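Local coordinates for methylenetetrahydrofolate--tRNA-(uracil-5-)-methyltransferase TrmFO (Thermus thermophilus, PDB 3G5S), which catalyses the folate- and FAD-dependent methylation of uridine 54 in tRNA at C5, with methylenetetrahydrofolate as the one-carbon donor, at residues Cys223-Glu228 / Gly305-Asn310; Leu323-Arg326 / Gly330-Ala333; Ala357-Lys360 / Pro366-Pro369. All coordinates share one frame; numbering follows the deposited sequence.

The three contacts follow one another along the chain, each closing before the next opens. Interaction 1 stands apart, beside the bound glutathione. Its centre is about 29 Å from that of interaction 2 and about 36 Å from that of interaction 3. Interactions 2 and 3 are neighbours, with centres about 10 Å apart. Strand 331-333, an outer strand of the Rossmann-type parallel sheet, leads on to helix 343-361, whose last turn carries interaction 3. Ala357 and Lys360 of that helix pack on Tyr332. Interaction 2 and the helix side of interaction 3 thus lie at the edge of this sheet; Pro366-Pro369 is the loop after the helix. Interaction 1 reaches the glutathione pocket through Cys223, on the opposite side of the chain's centre from interaction 3.

Interaction 1 (Cys223-Glu228 / Gly305-Asn310); sequences CVPVEE and GVMHRN. With GSH (glutathione), chain C.
Met307, present as selenomethionine, packs against Cys223 and against Pro225, the N-cap residue of helix 226-231, beside the glutathione pocket. Met307 CE, the methyl, lies 3.8 Å from Pro225 CG. The same methyl sits 3.9 Å from the backbone Cys223 O. Met307 SE is 4.2 Å from Cys223 SG. The Met307 chain crosses the proline side chain at about a right angle. Its bends at chi2 (-94°) and chi3 (-42°) bring the methyl over to the loop. The contact is van der Waals packing, without a hydrogen bond between the segments.

Cys223 SG stands anti to its own backbone N (chi1 177°) and faces the glutathione sulfur SG2. The separation of Cys223 SG and glutathione SG2 is 2.5 Å, long for a disulfide and short for two unbonded sulfurs, so their bonding state is doubtful.

Farther out, the carbonyl of Pro225 accepts a weak bond from Glu228 N in the first turn of the helix. Gln278 holds this loop through Val224 O and the backbone of Val226. The chain around Met307 is fixed on both flanks: the backbone of Val306 bonds that of Ala160, and His308 N bonds Asp158 OD1.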
ATOM      1  N   CYS A 223       6.850  -1.107  20.193  1.00 21.19           N
ATOM      2  CA  CYS A 223       6.728  -2.024  19.069  1.00 19.25           C
ATOM      3  C   CYS A 223       8.125  -2.433  18.616  1.00 19.80           C
ATOM      4  O   CYS A 223       8.842  -1.645  18.001  1.00 22.31           O
ATOM      5  CB  CYS A 223       5.979  -1.342  17.926  1.00 20.08           C
ATOM      6  SG  CYS A 223       5.834  -2.342  16.432  1.00 22.00           S
ATOM      7  N   VAL A 224       8.507  -3.665  18.925  1.00 19.03           N
ATOM      8  CA  VAL A 224       9.870  -4.129  18.680  1.00 19.60           C
ATOM      9  C   VAL A 224       9.885  -5.150  17.547  1.00 18.26           C
ATOM     10  O   VAL A 224       9.111  -6.100  17.564  1.00 19.15           O
ATOM     11  CB  VAL A 224      10.470  -4.776  19.946  1.00 20.79           C
ATOM     12  CG1 VAL A 224      11.922  -5.170  19.716  1.00 21.11           C
ATOM     13  CG2 VAL A 224      10.352  -3.828  21.130  1.00 21.61           C
ATOM     14  N   PRO A 225      10.759  -4.952  16.550  1.00 19.32           N
ATOM     15  CA  PRO A 225      10.846  -5.900  15.431  1.00 19.07           C
ATOM     16  C   PRO A 225      11.155  -7.306  15.943  1.00 17.18           C
ATOM     17  O   PRO A 225      11.904  -7.437  16.911  1.00 17.31           O
ATOM     18  CB  PRO A 225      12.022  -5.365  14.608  1.00 21.20           C
ATOM     19  CG  PRO A 225      12.164  -3.932  15.011  1.00 22.23           C
ATOM     20  CD  PRO A 225      11.740  -3.861  16.436  1.00 20.70           C
ATOM     21  N   VAL A 226      10.600  -8.339  15.313  1.00 16.66           N
ATOM     22  CA  VAL A 226      10.806  -9.703  15.808  1.00 16.91           C
ATOM     23  C   VAL A 226      12.269 -10.108  15.835  1.00 17.63           C
ATOM     24  O   VAL A 226      12.688 -10.860  16.712  1.00 18.31           O
ATOM     25  CB  VAL A 226      10.014 -10.770  15.016  1.00 18.54           C
ATOM     26  CG1 VAL A 226       8.549 -10.689  15.340  1.00 20.16           C
ATOM     27  CG2 VAL A 226      10.253 -10.637  13.515  1.00 17.38           C
ATOM     28  N   GLU A 227      13.046  -9.623  14.875  1.00 17.05           N
ATOM     29  CA  GLU A 227      14.461  -9.957  14.835  1.00 18.53           C
ATOM     30  C   GLU A 227      15.192  -9.336  16.026  1.00 19.47           C
ATOM     31  O   GLU A 227      16.188  -9.876  16.500  1.00 22.41           O
ATOM     32  CB  GLU A 227      15.098  -9.545  13.501  1.00 19.84           C
ATOM     33  CG  GLU A 227      15.089  -8.051  13.211  1.00 20.28           C
ATOM     34  CD  GLU A 227      13.839  -7.579  12.482  1.00 18.28           C
ATOM     35  OE1 GLU A 227      12.812  -8.294  12.490  1.00 18.40           O
ATOM     36  OE2 GLU A 227      13.886  -6.478  11.893  1.00 19.71           O
ATOM     37  N   GLU A 228      14.691  -8.207  16.512  1.00 18.69           N
ATOM     38  CA  GLU A 228      15.256  -7.586  17.704  1.00 20.06           C
ATOM     39  C   GLU A 228      14.794  -8.302  18.976  1.00 19.24           C
ATOM     40  O   GLU A 228      15.571  -8.459  19.915  1.00 20.93           O
ATOM     41  CB  GLU A 228      14.928  -6.092  17.751  1.00 22.16           C
ATOM     42  CG  GLU A 228      15.634  -5.322  18.861  1.00 24.95           C
ATOM     43  CD  GLU A 228      17.156  -5.407  18.790  1.00 26.94           C
ATOM     44  OE1 GLU A 228      17.699  -5.620  17.685  1.00 27.63           O
ATOM     45  OE2 GLU A 228      17.808  -5.256  19.844  1.00 29.44           O
ATOM     46  N   GLY A 305       7.085  -7.623   5.275  1.00 11.27           N
ATOM     47  CA  GLY A 305       7.021  -6.785   6.460  1.00 12.41           C
ATOM     48  C   GLY A 305       7.951  -5.592   6.373  1.00 12.79           C
ATOM     49  O   GLY A 305       9.003  -5.659   5.726  1.00 13.59           O
ATOM     50  N   VAL A 306       7.551  -4.499   7.014  1.00 12.61           N
ATOM     51  CA  VAL A 306       8.354  -3.284   7.064  1.00 13.07           C
ATOM     52  C   VAL A 306       8.107  -2.552   8.374  1.00 13.95           C
ATOM     53  O   VAL A 306       7.064  -2.730   9.007  1.00 14.64           O
ATOM     54  CB  VAL A 306       8.034  -2.318   5.908  1.00 14.31           C
ATOM     55  CG1 VAL A 306       8.367  -2.953   4.570  1.00 16.97           C
ATOM     56  CG2 VAL A 306       6.582  -1.859   5.975  1.00 15.27           C
HETATM   57  N   MSE A 307       9.078  -1.730   8.763  1.00 14.79           N
HETATM   58  CA  MSE A 307       9.024  -0.937   9.987  1.00 18.27           C
HETATM   59  C   MSE A 307       9.520   0.452   9.675  1.00 17.02           C
HETATM   60  O   MSE A 307      10.727   0.674   9.656  1.00 19.35           O
HETATM   61  CB  MSE A 307       9.998  -1.488  11.035  1.00 23.82           C
HETATM   62  CG  MSE A 307       9.670  -2.832  11.639  1.00 28.38           C
HETATM   63 SE   MSE A 307       8.681  -2.719  13.323  1.00 31.50          SE
HETATM   64  CE  MSE A 307       9.608  -1.252  14.198  1.00 30.39           C
ATOM     65  N   HIS A 308       8.629   1.398   9.437  1.00 15.95           N
ATOM     66  CA  HIS A 308       9.120   2.755   9.279  1.00 18.23           C
ATOM     67  C   HIS A 308       8.127   3.834   9.645  1.00 16.10           C
ATOM     68  O   HIS A 308       6.932   3.589   9.831  1.00 15.44           O
ATOM     69  CB  HIS A 308       9.708   3.006   7.883  1.00 23.68           C
ATOM     70  CG  HIS A 308       8.872   2.485   6.758  1.00 27.61           C
ATOM     71  ND1 HIS A 308       7.623   2.983   6.461  1.00 29.46           N
ATOM     72  CD2 HIS A 308       9.124   1.523   5.838  1.00 27.83           C
ATOM     73  CE1 HIS A 308       7.136   2.347   5.409  1.00 28.91           C
ATOM     74  NE2 HIS A 308       8.023   1.450   5.018  1.00 28.53           N
ATOM     75  N   ARG A 309       8.668   5.036   9.771  1.00 17.22           N
ATOM     76  CA  ARG A 309       7.880   6.235   9.939  1.00 17.71           C
ATOM     77  C   ARG A 309       6.989   6.409   8.713  1.00 17.19           C
ATOM     78  O   ARG A 309       7.475   6.440   7.581  1.00 19.21           O
ATOM     79  CB  ARG A 309       8.824   7.422  10.100  1.00 19.87           C
ATOM     80  CG  ARG A 309       8.164   8.767  10.029  1.00 22.17           C
ATOM     81  CD  ARG A 309       7.528   9.141  11.346  1.00 23.85           C
ATOM     82  NE  ARG A 309       6.986  10.488  11.257  1.00 24.50           N
ATOM     83  CZ  ARG A 309       5.760  10.764  10.830  1.00 24.22           C
ATOM     84  NH1 ARG A 309       4.944   9.782  10.477  1.00 22.26           N
ATOM     85  NH2 ARG A 309       5.345  12.019  10.763  1.00 25.99           N
ATOM     86  N   ASN A 310       5.687   6.518   8.945  1.00 16.13           N
ATOM     87  CA  ASN A 310       4.712   6.484   7.861  1.00 14.53           C
ATOM     88  C   ASN A 310       3.356   6.890   8.404  1.00 13.04           C
ATOM     89  O   ASN A 310       2.695   6.099   9.065  1.00 14.99           O
ATOM     90  CB  ASN A 310       4.645   5.053   7.288  1.00 16.20           C
ATOM     91  CG  ASN A 310       3.808   4.942   6.010  1.00 17.55           C
ATOM     92  OD1 ASN A 310       4.307   5.142   4.901  1.00 20.28           O
ATOM     93  ND2 ASN A 310       2.538   4.573   6.161  1.00 17.59           N
TER
HETATM   94  N1  GSH C 445       0.660   0.741  12.532  1.00 19.92           N
HETATM   95  CA1 GSH C 445      -0.633   0.771  13.190  0.85 23.74           C
HETATM   96  C1  GSH C 445      -0.623   1.574  14.481  0.96 25.82           C
HETATM   97  O11 GSH C 445       0.529   2.285  14.817  0.79 27.54           O
HETATM   98  O12 GSH C 445      -1.651   1.822  15.021  0.75 27.37           O
HETATM   99  CB1 GSH C 445      -1.275  -0.603  13.358  0.92 22.02           C
HETATM  100  CG1 GSH C 445      -0.852  -1.439  14.561  0.85 20.65           C
HETATM  101  CD1 GSH C 445       0.562  -2.013  14.584  0.78 20.34           C
HETATM  102  OE1 GSH C 445       1.406  -1.671  13.819  0.78 20.94           O
HETATM  103  N2  GSH C 445       0.838  -3.019  15.570  0.76 20.07           N
HETATM  104  CA2 GSH C 445       2.099  -3.689  15.595  0.90 19.80           C
HETATM  105  C2  GSH C 445       2.007  -5.120  15.075  0.89 19.19           C
HETATM  106  O2  GSH C 445       1.672  -5.998  15.798  0.89 21.38           O
HETATM  107  CB2 GSH C 445       2.618  -3.618  17.022  0.88 20.69           C
HETATM  108  SG2 GSH C 445       4.310  -4.182  17.300  0.80 22.26           S
HETATM  109  N3  GSH C 445       2.761  -5.429  13.876  0.92 17.58           N
HETATM  110  CA3 GSH C 445       2.859  -6.804  13.433  0.92 18.08           C
HETATM  111  C3  GSH C 445       1.592  -7.343  12.784  0.83 18.59           C
HETATM  112  O31 GSH C 445       1.254  -8.479  12.894  0.90 19.09           O
HETATM  113  O32 GSH C 445       0.718  -6.391  12.297  0.80 19.48           O

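Interaction 2 (Leu323-Arg326 / Gly330-Ala333); sequences LEFR and GLYA. With EDO (1,2-ethanediol), chain E.
Glu324 and Tyr332 form an antiparallel non-hydrogen-bonded pair in a short beta hairpin, whose first strand, 324-325, is only weakly bonded. Its second strand, 331-333, is also an outer strand of the Rossmann-type parallel sheet, beside strand 129-131. Backbone bonds Ala333 N to Leu323 O (3.1 Å) and Phe325 N to Leu331 O (2.9 Å) frame the pair.

The Glu324 side chain starts with CB 3.6 Å from Tyr332 CE2. Its CG passes 3.5 Å from Leu331 O. CD meets C2 of a 1,2-ethanediol, probably from the crystallisation liquor. Chi1 of -168° and an extended chain carry the carboxylate to the turn. There OE2 takes Gly330 N at 2.8 Å, nearly straight at 169°, through its anti lone pair. OE1 accepts a weak bond from a water that also bonds Tyr332 OH.

Leu331 CD2 makes a CH-pi contact over one face of the Phe325 ring, 3.9 Å from its centroid. Ala333 CB touches CE1 of the same ring, and Phe149 stacks on it.

Lys360 packs alongside the carboxylate with its CE, while its NZ pairs with Glu329. The Glu324 carboxylate is thus satisfied at OE2 by the Gly330 amide and at OE1 by the water, and it ties the turn together.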
ATOM      1  N   LEU A 323     -12.342   6.084  -2.582  1.00  9.06           N
ATOM      2  CA  LEU A 323     -11.395   6.949  -1.860  1.00  9.44           C
ATOM      3  C   LEU A 323     -12.047   8.184  -1.225  1.00  9.65           C
ATOM      4  O   LEU A 323     -11.362   9.038  -0.658  1.00  9.95           O
ATOM      5  CB  LEU A 323     -10.172   7.318  -2.698  1.00  9.61           C
ATOM      6  CG  LEU A 323      -9.370   6.111  -3.185  1.00 10.60           C
ATOM      7  CD1 LEU A 323      -8.262   6.560  -4.111  1.00 11.13           C
ATOM      8  CD2 LEU A 323      -8.823   5.303  -2.007  1.00 12.92           C
ATOM      9  N   GLU A 324     -13.372   8.251  -1.291  1.00  9.74           N
ATOM     10  CA  GLU A 324     -14.119   9.275  -0.573  1.00  9.91           C
ATOM     11  C   GLU A 324     -14.303   8.852   0.877  1.00  9.93           C
ATOM     12  O   GLU A 324     -14.588   7.687   1.168  1.00 10.71           O
ATOM     13  CB  GLU A 324     -15.482   9.470  -1.242  1.00 10.87           C
ATOM     14  CG  GLU A 324     -16.243  10.695  -0.766  1.00 12.06           C
ATOM     15  CD  GLU A 324     -17.542  10.932  -1.533  1.00 13.87           C
ATOM     16  OE1 GLU A 324     -18.031  10.021  -2.243  1.00 15.81           O
ATOM     17  OE2 GLU A 324     -18.084  12.048  -1.420  1.00 13.39           O
ATOM     18  N   PHE A 325     -14.141   9.800   1.791  1.00  9.93           N
ATOM     19  CA  PHE A 325     -14.408   9.534   3.197  1.00 10.21           C
ATOM     20  C   PHE A 325     -15.876   9.180   3.388  1.00 10.94           C
ATOM     21  O   PHE A 325     -16.769   9.899   2.924  1.00 12.15           O
ATOM     22  CB  PHE A 325     -14.068  10.753   4.054  1.00 10.64           C
ATOM     23  CG  PHE A 325     -12.593  10.923   4.347  1.00 10.61           C
ATOM     24  CD1 PHE A 325     -11.728  11.462   3.404  1.00 10.84           C
ATOM     25  CD2 PHE A 325     -12.078  10.578   5.586  1.00 11.76           C
ATOM     26  CE1 PHE A 325     -10.381  11.640   3.686  1.00 11.67           C
ATOM     27  CE2 PHE A 325     -10.732  10.756   5.870  1.00 12.37           C
ATOM     28  CZ  PHE A 325      -9.885  11.288   4.925  1.00 11.95           C
ATOM     29  N   ARG A 326     -16.114   8.089   4.101  1.00 11.77           N
ATOM     30  CA  ARG A 326     -17.466   7.610   4.354  1.00 13.14           C
ATOM     31  C   ARG A 326     -18.321   8.655   5.067  1.00 13.91           C
ATOM     32  O   ARG A 326     -19.523   8.740   4.827  1.00 16.19           O
ATOM     33  CB  ARG A 326     -17.439   6.326   5.191  1.00 14.47           C
ATOM     34  CG  ARG A 326     -16.659   5.165   4.586  1.00 16.53           C
ATOM     35  CD  ARG A 326     -16.668   3.979   5.546  1.00 18.36           C
ATOM     36  NE  ARG A 326     -15.760   2.905   5.151  1.00 19.66           N
ATOM     37  CZ  ARG A 326     -16.095   1.912   4.341  1.00 20.79           C
ATOM     38  NH1 ARG A 326     -17.318   1.864   3.821  1.00 23.57           N
ATOM     39  NH2 ARG A 326     -15.202   0.978   4.047  1.00 20.45           N
ATOM     40  N   GLY A 330     -17.315  14.510  -0.369  1.00 11.91           N
ATOM     41  CA  GLY A 330     -16.483  15.406  -1.143  1.00 11.66           C
ATOM     42  C   GLY A 330     -15.083  15.596  -0.599  1.00 11.01           C
ATOM     43  O   GLY A 330     -14.350  16.450  -1.083  1.00 11.36           O
ATOM     44  N   LEU A 331     -14.716  14.804   0.406  1.00 10.36           N
ATOM     45  CA  LEU A 331     -13.336  14.739   0.886  1.00  9.90           C
ATOM     46  C   LEU A 331     -12.782  13.378   0.492  1.00  9.03           C
ATOM     47  O   LEU A 331     -13.462  12.365   0.663  1.00  9.28           O
ATOM     48  CB  LEU A 331     -13.280  14.902   2.409  1.00 10.80           C
ATOM     49  CG  LEU A 331     -11.891  15.012   3.035  1.00 11.52           C
ATOM     50  CD1 LEU A 331     -11.174  16.281   2.591  1.00 11.20           C
ATOM     51  CD2 LEU A 331     -11.960  14.938   4.556  1.00 12.36           C
ATOM     52  N   TYR A 332     -11.553  13.365  -0.020  1.00  9.22           N
ATOM     53  CA  TYR A 332     -10.913  12.144  -0.516  1.00  9.45           C
ATOM     54  C   TYR A 332      -9.507  12.054   0.049  1.00  8.98           C
ATOM     55  O   TYR A 332      -8.907  13.074   0.407  1.00  9.62           O
ATOM     56  CB  TYR A 332     -10.822  12.151  -2.060  1.00  9.97           C
ATOM     57  CG  TYR A 332     -12.146  12.431  -2.708  1.00  9.93           C
ATOM     58  CD1 TYR A 332     -12.605  13.733  -2.820  1.00 10.07           C
ATOM     59  CD2 TYR A 332     -12.970  11.403  -3.165  1.00 10.41           C
ATOM     60  CE1 TYR A 332     -13.826  14.017  -3.346  1.00 10.78           C
ATOM     61  CE2 TYR A 332     -14.215  11.684  -3.715  1.00 11.02           C
ATOM     62  CZ  TYR A 332     -14.635  13.008  -3.798  1.00 11.28           C
ATOM     63  OH  TYR A 332     -15.857  13.359  -4.323  1.00 12.76           O
ATOM     64  N   ALA A 333      -8.980  10.833   0.119  1.00  9.20           N
ATOM     65  CA  ALA A 333      -7.571  10.626   0.443  1.00  9.27           C
ATOM     66  C   ALA A 333      -6.910   9.840  -0.672  1.00  9.08           C
ATOM     67  O   ALA A 333      -7.537   8.994  -1.304  1.00 10.40           O
ATOM     68  CB  ALA A 333      -7.409   9.890   1.765  1.00 11.22           C
TER
HETATM   69  C1  EDO E 447     -20.285   8.604   1.018  1.00 24.57           C
HETATM   70  O1  EDO E 447     -20.631   8.006   2.273  1.00 25.76           O
HETATM   71  C2  EDO E 447     -19.067   9.498   1.199  1.00 24.21           C
HETATM   72  O2  EDO E 447     -19.387  10.580   2.083  1.00 22.63           O
HETATM   73  O   HOH W   1     -17.360  11.232  -4.855  1.00 15.89           O

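Interaction 3 (Ala357-Lys360 / Pro366-Pro369); sequences AARK and PVAP
Arg359 and Val367 make a small packing contact in which a methyl group covers a guanidinium face. It joins the last turn of helix 343-361 to the loop that runs on to helix 374-384. Helix 343-361 follows strand 331-333 of the Rossmann-type parallel sheet, and the chain doubles back beside the end of the helix. It is structural packing, away from the FAD and glutathione sites. No hydrogen bond crosses between the two segments.

The Arg359 chain leaves the helix toward the loop. The bend at chi3 (59°) brings NE to the valine, and chi4 (82°) turns the plane so that one face meets it. Val367 CG1 sits 3.5 Å above the guanidinium plane, offset toward its rim. It is 3.8 Å from Arg359 NE and 3.9 Å from Arg359 CZ. The second methyl, Val367 CG2, lies beside the aliphatic part of the arginine, 4.1 Å from Arg359 CD. The two side chains cross at about a right angle.

The polar end of Arg359 is held by main-chain oxygens: NE bonds Pro365 O, and NH2 bonds Asn432 O. The loop is fixed in turn by Val367 N, which bonds Asn356 OD1 one turn earlier in the same helix. Val367 also packs on Leu355 and on Trp427 of helix 409-429, so the valine sits between two helices. The CB of Pro366 points away from the helix, but at the edge of the guanidinium Pro366 CA comes to 4.4 Å from Arg359 NE.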
ATOM      1  N   ALA A 357     -13.344  13.240  -7.385  1.00  9.63           N
ATOM      2  CA  ALA A 357     -13.509  14.645  -7.026  1.00 10.24           C
ATOM      3  C   ALA A 357     -14.011  15.459  -8.224  1.00  9.97           C
ATOM      4  O   ALA A 357     -14.877  16.324  -8.077  1.00 10.54           O
ATOM      5  CB  ALA A 357     -12.200  15.206  -6.507  1.00 10.35           C
ATOM      6  N   ALA A 358     -13.468  15.174  -9.408  1.00 10.22           N
ATOM      7  CA  ALA A 358     -13.898  15.853 -10.623  1.00 10.93           C
ATOM      8  C   ALA A 358     -15.360  15.538 -10.891  1.00 11.13           C
ATOM      9  O   ALA A 358     -16.165  16.420 -11.213  1.00 12.62           O
ATOM     10  CB  ALA A 358     -13.039  15.423 -11.798  1.00 11.65           C
ATOM     11  N   ARG A 359     -15.706  14.261 -10.774  1.00 11.38           N
ATOM     12  CA  ARG A 359     -17.093  13.857 -10.968  1.00 11.86           C
ATOM     13  C   ARG A 359     -18.031  14.537  -9.973  1.00 11.78           C
ATOM     14  O   ARG A 359     -19.108  15.011 -10.333  1.00 12.71           O
ATOM     15  CB  ARG A 359     -17.222  12.330 -10.946  1.00 12.51           C
ATOM     16  CG  ARG A 359     -16.579  11.686 -12.183  1.00 12.06           C
ATOM     17  CD  ARG A 359     -16.586  10.152 -12.121  1.00 12.84           C
ATOM     18  NE  ARG A 359     -17.935   9.608 -12.009  1.00 13.02           N
ATOM     19  CZ  ARG A 359     -18.759   9.420 -13.036  1.00 14.42           C
ATOM     20  NH1 ARG A 359     -19.974   8.942 -12.821  1.00 15.57           N
ATOM     21  NH2 ARG A 359     -18.375   9.702 -14.275  1.00 15.09           N
ATOM     22  N   LYS A 360     -17.597  14.633  -8.719  1.00 19.85           N
ATOM     23  CA  LYS A 360     -18.373  15.344  -7.689  1.00 19.85           C
ATOM     24  C   LYS A 360     -18.630  16.803  -8.077  1.00 19.84           C
ATOM     25  O   LYS A 360     -19.743  17.339  -7.906  1.00 12.93           O
ATOM     26  CB  LYS A 360     -17.602  15.319  -6.366  1.00 19.85           C
ATOM     27  CG  LYS A 360     -18.435  15.716  -5.154  1.00 19.85           C
ATOM     28  CD  LYS A 360     -19.558  14.713  -4.940  1.00 19.85           C
ATOM     29  CE  LYS A 360     -19.806  14.451  -3.458  1.00 19.85           C
ATOM     30  NZ  LYS A 360     -20.715  15.412  -2.790  1.00 19.85           N
ATOM     31  N   PRO A 366     -19.573   8.779  -7.721  1.00 12.64           N
ATOM     32  CA  PRO A 366     -18.218   8.243  -7.860  1.00 12.55           C
ATOM     33  C   PRO A 366     -18.188   6.855  -8.490  1.00 12.78           C
ATOM     34  O   PRO A 366     -19.194   6.148  -8.554  1.00 14.38           O
ATOM     35  CB  PRO A 366     -17.717   8.193  -6.415  1.00 12.69           C
ATOM     36  CG  PRO A 366     -18.940   8.059  -5.589  1.00 13.95           C
ATOM     37  CD  PRO A 366     -20.035   8.791  -6.323  1.00 13.95           C
ATOM     38  N   VAL A 367     -17.000   6.477  -8.942  1.00 12.40           N
ATOM     39  CA  VAL A 367     -16.774   5.195  -9.590  1.00 13.00           C
ATOM     40  C   VAL A 367     -15.558   4.511  -8.965  1.00 11.57           C
ATOM     41  O   VAL A 367     -14.797   5.123  -8.220  1.00 11.61           O
ATOM     42  CB  VAL A 367     -16.550   5.377 -11.102  1.00 14.20           C
ATOM     43  CG1 VAL A 367     -17.829   5.850 -11.786  1.00 16.40           C
ATOM     44  CG2 VAL A 367     -15.409   6.349 -11.362  1.00 13.95           C
ATOM     45  N   ALA A 368     -15.379   3.228  -9.268  1.00 11.99           N
ATOM     46  CA  ALA A 368     -14.190   2.501  -8.841  1.00 12.09           C
ATOM     47  C   ALA A 368     -13.959   1.364  -9.816  1.00 12.06           C
ATOM     48  O   ALA A 368     -14.908   0.720 -10.248  1.00 12.99           O
ATOM     49  CB  ALA A 368     -14.346   1.961  -7.434  1.00 13.44           C
ATOM     50  N   PRO A 369     -12.694   1.107 -10.168  1.00 11.19           N
ATOM     51  CA  PRO A 369     -12.410   0.065 -11.156  1.00 11.39           C
ATOM     52  C   PRO A 369     -12.689  -1.320 -10.593  1.00 11.44           C
ATOM     53  O   PRO A 369     -12.785  -1.501  -9.388  1.00 11.80           O
ATOM     54  CB  PRO A 369     -10.917   0.231 -11.452  1.00 12.85           C
ATOM     55  CG  PRO A 369     -10.388   1.223 -10.500  1.00 14.09           C
ATOM     56  CD  PRO A 369     -11.487   1.784  -9.668  1.00 13.01           C
TER